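Transcriptional regulator (PDB 2O0Y) probably binds DNA and regulates transcription as a member of the IclR family, with a helix-turn-helix domain joined to a GAF-like C-terminal domain. Local coordinates at residues G204-S209 with G230-D235; T69-A72 with Y76-G79; I156-A161 with E184-G189. All coordinates share one frame; numbering follows the deposited sequence.

Interaction 1: residues G204-S209 with G230-D235; sequences GSSGLS and GRFTED
The F232 ring takes the CB methylene of S206 over one face: CB stands 3.9 Å from the ring centroid, 20° off the normal, in a CH-pi contact. The methylene is offset toward the CG side, where S206 CB and F232 CG are 3.7 Å apart. At the far end of the same ring CE2 meets the next stretch of strand at a slant, 3.9 Å from L208 N, and lies 4.2 Å from L208 CB. Y240 of helix 237-254 adds an edge-to-face ring contact. S206 suits its place because its two halves do different work. Its OG lies anti to the carbonyl carbon (chi1 -69°) and hydrogen-bonds to T229 OG1 and H198 ND1, which leaves the methylene for the ring. This corner belongs to the GAF-like domain: 205-213 is a strand of its antiparallel sheet, paired with 219-228 on one side and 195-198 on the other, and F232 sits in the loop leading from strand 219-228 to helix 237-254. There F232 is the centre of an inverse gamma turn, in which T233 N makes a weak hydrogen bond to R231 O and the ring is directed at the strand. The backbone C of G207 also approaches the ring, 4.1 Å from F232 CE2. L208 carries its branched end on to I241 and T244, and both the leucine and the phenylalanine touch Y240 of helix 237-254 and L225 of strand 219-228.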
loop_
_atom_site.group_PDB
_atom_site.type_symbol
_atom_site.label_atom_id
_atom_site.label_comp_id
_atom_site.label_asym_id
_atom_site.label_seq_id
_atom_site.Cartn_x
_atom_site.Cartn_y
_atom_site.Cartn_z
ATOM N N GLY B 204 -24.951 -21.023 14.055
ATOM C CA GLY B 204 -24.668 -20.735 15.441
ATOM C C GLY B 204 -23.985 -19.406 15.677
ATOM O O GLY B 204 -23.727 -19.074 16.827
ATOM N N SER B 205 -23.663 -18.643 14.625
ATOM C CA SER B 205 -23.040 -17.319 14.805
ATOM C C SER B 205 -23.987 -16.183 14.441
ATOM O O SER B 205 -24.927 -16.382 13.650
ATOM C CB SER B 205 -21.749 -17.191 14.005
ATOM O OG SER B 205 -22.033 -17.421 12.630
ATOM N N SER B 206 -23.800 -15.020 15.071
ATOM C CA SER B 206 -24.608 -13.824 14.808
ATOM C C SER B 206 -23.673 -12.662 14.897
ATOM O O SER B 206 -22.592 -12.781 15.459
ATOM C CB SER B 206 -25.745 -13.595 15.831
ATOM O OG SER B 206 -26.767 -14.561 15.739
ATOM N N GLY B 207 -24.094 -11.528 14.360
ATOM C CA GLY B 207 -23.213 -10.368 14.331
ATOM C C GLY B 207 -24.043 -9.112 14.375
ATOM O O GLY B 207 -25.145 -9.064 13.805
ATOM N N LEU B 208 -23.563 -8.105 15.094
ATOM C CA LEU B 208 -24.179 -6.773 15.024
ATOM C C LEU B 208 -23.039 -5.844 14.600
ATOM O O LEU B 208 -21.990 -5.858 15.239
ATOM C CB LEU B 208 -24.650 -6.369 16.418
ATOM C CG LEU B 208 -25.035 -4.915 16.724
ATOM C CD1 LEU B 208 -26.279 -4.455 15.920
ATOM C CD2 LEU B 208 -25.308 -4.839 18.209
ATOM N N SER B 209 -23.249 -5.013 13.579
ATOM C CA SER B 209 -22.211 -4.089 13.095
ATOM C C SER B 209 -22.722 -2.659 12.974
ATOM O O SER B 209 -23.833 -2.433 12.510
ATOM C CB SER B 209 -21.697 -4.522 11.717
ATOM O OG SER B 209 -20.426 -3.910 11.411
ATOM N N GLY B 230 -27.254 -17.742 20.422
ATOM C CA GLY B 230 -28.003 -17.908 21.657
ATOM C C GLY B 230 -27.803 -16.771 22.660
ATOM O O GLY B 230 -28.526 -16.709 23.642
ATOM N N ARG B 231 -26.812 -15.886 22.432
ATOM C CA ARG B 231 -26.621 -14.714 23.287
ATOM C C ARG B 231 -27.185 -13.439 22.656
ATOM O O ARG B 231 -27.345 -12.428 23.344
ATOM C CB ARG B 231 -25.121 -14.512 23.588
ATOM C CG ARG B 231 -24.617 -15.508 24.662
ATOM C CD ARG B 231 -23.414 -14.944 25.465
ATOM N NE ARG B 231 -22.216 -14.737 24.671
ATOM C CZ ARG B 231 -21.241 -15.641 24.548
ATOM N NH1 ARG B 231 -21.377 -16.819 25.128
ATOM N NH2 ARG B 231 -20.162 -15.379 23.828
ATOM N N PHE B 232 -27.472 -13.502 21.361
ATOM C CA PHE B 232 -28.081 -12.394 20.617
ATOM C C PHE B 232 -29.571 -12.607 20.625
ATOM O O PHE B 232 -30.207 -12.769 19.570
ATOM C CB PHE B 232 -27.563 -12.329 19.183
ATOM C CG PHE B 232 -26.141 -11.831 19.049
ATOM C CD1 PHE B 232 -25.066 -12.610 19.459
ATOM C CD2 PHE B 232 -25.873 -10.570 18.477
ATOM C CE1 PHE B 232 -23.762 -12.133 19.314
ATOM C CE2 PHE B 232 -24.575 -10.110 18.340
ATOM C CZ PHE B 232 -23.535 -10.901 18.755
ATOM N N THR B 233 -30.117 -12.595 21.831
ATOM C CA THR B 233 -31.525 -12.822 22.061
ATOM C C THR B 233 -32.333 -11.519 22.117
ATOM O O THR B 233 -31.779 -10.454 22.333
ATOM C CB THR B 233 -31.758 -13.520 23.411
ATOM O OG1 THR B 233 -31.318 -12.671 24.477
ATOM C CG2 THR B 233 -31.018 -14.859 23.492
ATOM N N GLU B 234 -33.662 -11.660 21.984
ATOM C CA GLU B 234 -34.630 -10.581 22.190
ATOM C C GLU B 234 -34.376 -9.753 23.468
ATOM O O GLU B 234 -34.477 -8.532 23.433
ATOM C CB GLU B 234 -36.061 -11.173 22.200
ATOM N N ASP B 235 -34.037 -10.413 24.575
ATOM C CA ASP B 235 -33.659 -9.732 25.828
ATOM C C ASP B 235 -32.312 -9.007 25.744
ATOM O O ASP B 235 -32.114 -7.938 26.338
ATOM C CB ASP B 235 -33.613 -10.743 26.989
#

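Interaction 2: residues T69-A72 with Y76-G79; sequences TSRA and YSLG
T69 and S77 form an antiparallel hydrogen-bonded pair, with T69 N to S77 O at 2.9 Å (N-H...O 164°) and S77 N to T69 O at 3.0 Å, while S70 and Y76 beside them make the non-hydrogen-bonded pair. On the face of S70 and Y76, the tyrosine ring lies alongside the neighbouring strand, CD2 coming 3.6 Å from S70 CA, and it also packs on V59 and C63 of helix 52-64. S70 OG, anti to its backbone N (chi1 -170°), lies against Y76 CE2 at 3.8 Å. On the other face T69 OG1 touches G79 CA at 3.2 Å; a side chain on G79 would run into this oxygen, and glycine avoids the clash. OG1 is hydrogen-bonded to Q120 of the second subunit. S77 OG, between its own N and carbonyl carbon (chi1 62°), donates to L78 O at 2.9 Å from above the carbonyl plane. The two strands form a hairpin like the wing of a winged helix-turn-helix domain. R71 NH2 makes a long, weak ion pair with D73, while its NH1 donates to a water that in turn donates to S77 OG, 2.8 Å away, so the serine can give its own proton to L78 O.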
loop_
_atom_site.group_PDB
_atom_site.type_symbol
_atom_site.label_atom_id
_atom_site.label_comp_id
_atom_site.label_asym_id
_atom_site.label_seq_id
_atom_site.Cartn_x
_atom_site.Cartn_y
_atom_site.Cartn_z
ATOM N N THR B 69 7.204 12.470 -8.070
ATOM C CA THR B 69 7.317 12.065 -9.484
ATOM C C THR B 69 6.681 13.099 -10.381
ATOM O O THR B 69 5.595 13.559 -10.063
ATOM C CB THR B 69 6.493 10.813 -9.691
ATOM O OG1 THR B 69 7.104 9.823 -8.914
ATOM C CG2 THR B 69 6.524 10.350 -11.092
ATOM N N SER B 70 7.367 13.481 -11.459
ATOM C CA SER B 70 6.896 14.485 -12.404
ATOM C C SER B 70 5.956 13.767 -13.332
ATOM O O SER B 70 6.377 12.785 -13.944
ATOM C CB SER B 70 8.106 14.944 -13.266
ATOM O OG SER B 70 7.777 16.075 -14.038
ATOM N N ARG B 71 4.713 14.224 -13.488
ATOM C CA ARG B 71 3.780 13.551 -14.403
ATOM C C ARG B 71 3.648 14.274 -15.762
ATOM O O ARG B 71 4.041 15.427 -15.909
ATOM C CB ARG B 71 2.415 13.438 -13.781
ATOM C CG ARG B 71 2.413 12.735 -12.425
ATOM C CD ARG B 71 1.233 13.191 -11.647
ATOM N NE ARG B 71 0.002 13.115 -12.432
ATOM C CZ ARG B 71 -0.876 12.116 -12.371
ATOM N NH1 ARG B 71 -0.667 11.070 -11.558
ATOM N NH2 ARG B 71 -1.968 12.165 -13.127
ATOM N N ALA B 72 3.046 13.613 -16.733
ATOM C CA ALA B 72 2.987 14.148 -18.095
ATOM C C ALA B 72 2.162 15.442 -18.165
ATOM O O ALA B 72 2.539 16.373 -18.880
ATOM C CB ALA B 72 2.431 13.101 -19.036
ATOM N N TYR B 76 3.010 17.017 -10.213
ATOM C CA TYR B 76 3.813 16.087 -9.449
ATOM C C TYR B 76 2.891 15.316 -8.556
ATOM O O TYR B 76 1.944 15.927 -8.011
ATOM C CB TYR B 76 4.815 16.853 -8.555
ATOM C CG TYR B 76 5.809 17.620 -9.380
ATOM C CD1 TYR B 76 5.568 18.931 -9.748
ATOM C CD2 TYR B 76 6.960 17.013 -9.848
ATOM C CE1 TYR B 76 6.486 19.630 -10.564
ATOM C CE2 TYR B 76 7.868 17.697 -10.644
ATOM C CZ TYR B 76 7.631 19.013 -10.972
ATOM O OH TYR B 76 8.554 19.688 -11.775
ATOM N N SER B 77 3.168 14.014 -8.351
ATOM C CA SER B 77 2.530 13.277 -7.268
ATOM C C SER B 77 3.622 12.914 -6.274
ATOM O O SER B 77 4.821 13.123 -6.572
ATOM C CB SER B 77 1.904 11.951 -7.760
ATOM O OG SER B 77 2.915 11.131 -8.260
ATOM N N LEU B 78 3.243 12.265 -5.179
ATOM C CA LEU B 78 4.223 11.673 -4.256
ATOM C C LEU B 78 4.802 10.537 -5.073
ATOM O O LEU B 78 4.070 9.895 -5.848
ATOM C CB LEU B 78 3.515 11.130 -2.996
ATOM C CG LEU B 78 2.913 12.205 -2.052
ATOM C CD1 LEU B 78 2.460 11.543 -0.737
ATOM C CD2 LEU B 78 4.001 13.238 -1.691
ATOM N N GLY B 79 6.083 10.259 -4.895
ATOM C CA GLY B 79 6.731 9.275 -5.794
ATOM C C GLY B 79 6.987 7.958 -5.100
ATOM O O GLY B 79 6.642 7.767 -3.940
HETATM O O HOH W 1 2.122 9.809 -10.656
#

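Interaction 3: residues I156-A161 with E184-G189; sequences ILLLAA and EKVEDG
Apolar contact comes first: V186 spreads its two methyl groups between neighbouring leucines, CG2 meeting L158 CB at 3.9 Å and CG1 meeting L159 CD2 at 3.9 Å. The leucines approach differently. L158 crosses the valine at about a right angle, with CD1 also near CG2, whereas L159 slides past it in the opposite direction and touches it through CD2. Since CG1 of V186 lies anti to the backbone N (chi1 175°), the fork opens with one prong for each leucine. A beta-branched residue suits this place, because both methyls are held close to the helix backbone. With V186 cut back to an alanine, L158 CB and L159 CD2 would probably lose their methyl partners, opening a gap between the two segments. These segments belong to the GAF-like domain: 156-161 begins on helix 152-157, packed beside helix 178-192, and I156 on the former reaches strands 205-213 and 219-228, joining the helical layer to the sheet. Contacts between side chain and backbone form the second group. L159 CD2 rests 3.6 Å from V186 O, and V186 CG1 comes 3.9 Å from L158 O, an oxygen that accepts a hydrogen bond from A161 N at 3.1 Å. No hydrogen bond crosses between the segments, and the CA atoms of L159 and V186 are 6.4 Å apart. One turn along helix 178-192, G189 faces I156 and L159 with backbone alone; a CB there would be crowded by V186 O of its own helix, which makes glycine a fitting residue at this position.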
loop_
_atom_site.group_PDB
_atom_site.type_symbol
_atom_site.label_atom_id
_atom_site.label_comp_id
_atom_site.label_asym_id
_atom_site.label_seq_id
_atom_site.Cartn_x
_atom_site.Cartn_y
_atom_site.Cartn_z
ATOM N N ILE B 156 -22.138 -3.542 6.234
ATOM C CA ILE B 156 -21.824 -2.184 6.704
ATOM C C ILE B 156 -20.708 -1.612 5.819
ATOM O O ILE B 156 -20.838 -0.516 5.319
ATOM C CB ILE B 156 -21.434 -2.142 8.204
ATOM C CG1 ILE B 156 -22.665 -2.450 9.102
ATOM C CG2 ILE B 156 -20.770 -0.783 8.574
ATOM C CD1 ILE B 156 -23.724 -1.341 9.102
ATOM N N LEU B 157 -19.641 -2.378 5.564
ATOM C CA LEU B 157 -18.556 -1.877 4.704
ATOM C C LEU B 157 -19.053 -1.545 3.315
ATOM O O LEU B 157 -18.526 -0.633 2.689
ATOM C CB LEU B 157 -17.408 -2.881 4.619
ATOM C CG LEU B 157 -16.731 -3.084 5.981
ATOM C CD1 LEU B 157 -15.858 -4.343 5.937
ATOM C CD2 LEU B 157 -15.894 -1.822 6.320
ATOM N N LEU B 158 -20.058 -2.273 2.819
ATOM C CA LEU B 158 -20.519 -2.041 1.438
ATOM C C LEU B 158 -21.352 -0.779 1.346
ATOM O O LEU B 158 -21.751 -0.397 0.256
ATOM C CB LEU B 158 -21.333 -3.225 0.897
ATOM C CG LEU B 158 -20.486 -4.446 0.552
ATOM C CD1 LEU B 158 -21.367 -5.709 0.362
ATOM C CD2 LEU B 158 -19.598 -4.150 -0.692
ATOM N N LEU B 159 -21.622 -0.132 2.489
ATOM C CA LEU B 159 -22.307 1.179 2.511
ATOM C C LEU B 159 -21.469 2.193 1.780
ATOM O O LEU B 159 -22.016 3.089 1.120
ATOM C CB LEU B 159 -22.527 1.693 3.938
ATOM C CG LEU B 159 -23.576 1.037 4.835
ATOM C CD1 LEU B 159 -23.534 1.638 6.251
ATOM C CD2 LEU B 159 -24.965 1.189 4.266
ATOM N N ALA B 160 -20.144 2.094 1.917
ATOM C CA ALA B 160 -19.267 3.010 1.178
ATOM C C ALA B 160 -18.928 2.548 -0.249
ATOM O O ALA B 160 -18.279 3.263 -0.984
ATOM C CB ALA B 160 -17.985 3.327 1.982
ATOM N N ALA B 161 -19.357 1.359 -0.651
ATOM C CA ALA B 161 -18.940 0.839 -1.942
ATOM C C ALA B 161 -20.048 0.107 -2.670
ATOM O O ALA B 161 -19.890 -1.073 -2.950
ATOM C CB ALA B 161 -17.719 -0.059 -1.796
ATOM N N GLU B 184 -30.233 -4.877 -1.490
ATOM C CA GLU B 184 -31.393 -4.441 -0.710
ATOM C C GLU B 184 -31.080 -4.471 0.787
ATOM O O GLU B 184 -31.399 -3.528 1.512
ATOM C CB GLU B 184 -32.655 -5.256 -1.049
ATOM C CG GLU B 184 -33.178 -5.052 -2.501
ATOM C CD GLU B 184 -34.627 -5.546 -2.719
ATOM O OE1 GLU B 184 -35.241 -6.042 -1.739
ATOM O OE2 GLU B 184 -35.156 -5.430 -3.868
ATOM N N LYS B 185 -30.403 -5.526 1.236
ATOM C CA LYS B 185 -30.013 -5.624 2.638
ATOM C C LYS B 185 -29.014 -4.504 3.012
ATOM O O LYS B 185 -29.122 -3.923 4.094
ATOM C CB LYS B 185 -29.448 -7.003 2.946
ATOM C CG LYS B 185 -30.439 -8.162 2.669
ATOM C CD LYS B 185 -29.775 -9.555 2.877
ATOM C CE LYS B 185 -28.459 -9.702 2.078
ATOM N NZ LYS B 185 -27.622 -10.908 2.399
ATOM N N VAL B 186 -28.066 -4.176 2.118
ATOM C CA VAL B 186 -27.138 -3.074 2.404
ATOM C C VAL B 186 -27.935 -1.775 2.633
ATOM O O VAL B 186 -27.659 -1.021 3.549
ATOM C CB VAL B 186 -26.061 -2.874 1.297
ATOM C CG1 VAL B 186 -25.221 -1.652 1.602
ATOM C CG2 VAL B 186 -25.170 -4.128 1.135
ATOM N N GLU B 187 -28.923 -1.526 1.793
ATOM C CA GLU B 187 -29.796 -0.359 1.944
ATOM C C GLU B 187 -30.607 -0.292 3.252
ATOM O O GLU B 187 -30.748 0.782 3.846
ATOM C CB GLU B 187 -30.760 -0.255 0.743
ATOM C CG GLU B 187 -30.422 0.894 -0.159
ATOM C CD GLU B 187 -30.389 2.216 0.590
ATOM O OE1 GLU B 187 -31.470 2.634 1.101
ATOM O OE2 GLU B 187 -29.283 2.823 0.666
ATOM N N ASP B 188 -31.188 -1.422 3.642
ATOM C CA ASP B 188 -31.846 -1.592 4.944
ATOM C C ASP B 188 -30.890 -1.204 6.096
ATOM O O ASP B 188 -31.281 -0.537 7.043
ATOM C CB ASP B 188 -32.249 -3.046 5.124
ATOM C CG ASP B 188 -33.241 -3.528 4.073
ATOM O OD1 ASP B 188 -33.541 -2.789 3.111
ATOM O OD2 ASP B 188 -33.724 -4.668 4.217
ATOM N N GLY B 189 -29.629 -1.601 5.999
ATOM C CA GLY B 189 -28.647 -1.155 6.987
ATOM C C GLY B 189 -28.458 0.358 7.011
ATOM O O GLY B 189 -28.196 0.938 8.061
#

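In the fold
Interactions 1 and 3 belong to the same GAF-like domain, their centres 20 Å apart, and they meet where S209 CB packs on I156 CG1 at 3.5 Å. Strand 205-213 carries a segment of interaction 1, one end meeting the F232 loop, while S209 further along touches helix 152-157, which carries I156 at the start of segment 156-161. Interaction 2 stands apart in the winged helix-turn-helix region, which probably binds DNA, its centre 50 Å from that of interaction 1, with about 22 Å between its nearest atoms and those of interaction 3. It alone of the three touches the second subunit, placing it at the dimer interface. In IclR relatives the C-terminal domain generally binds effectors.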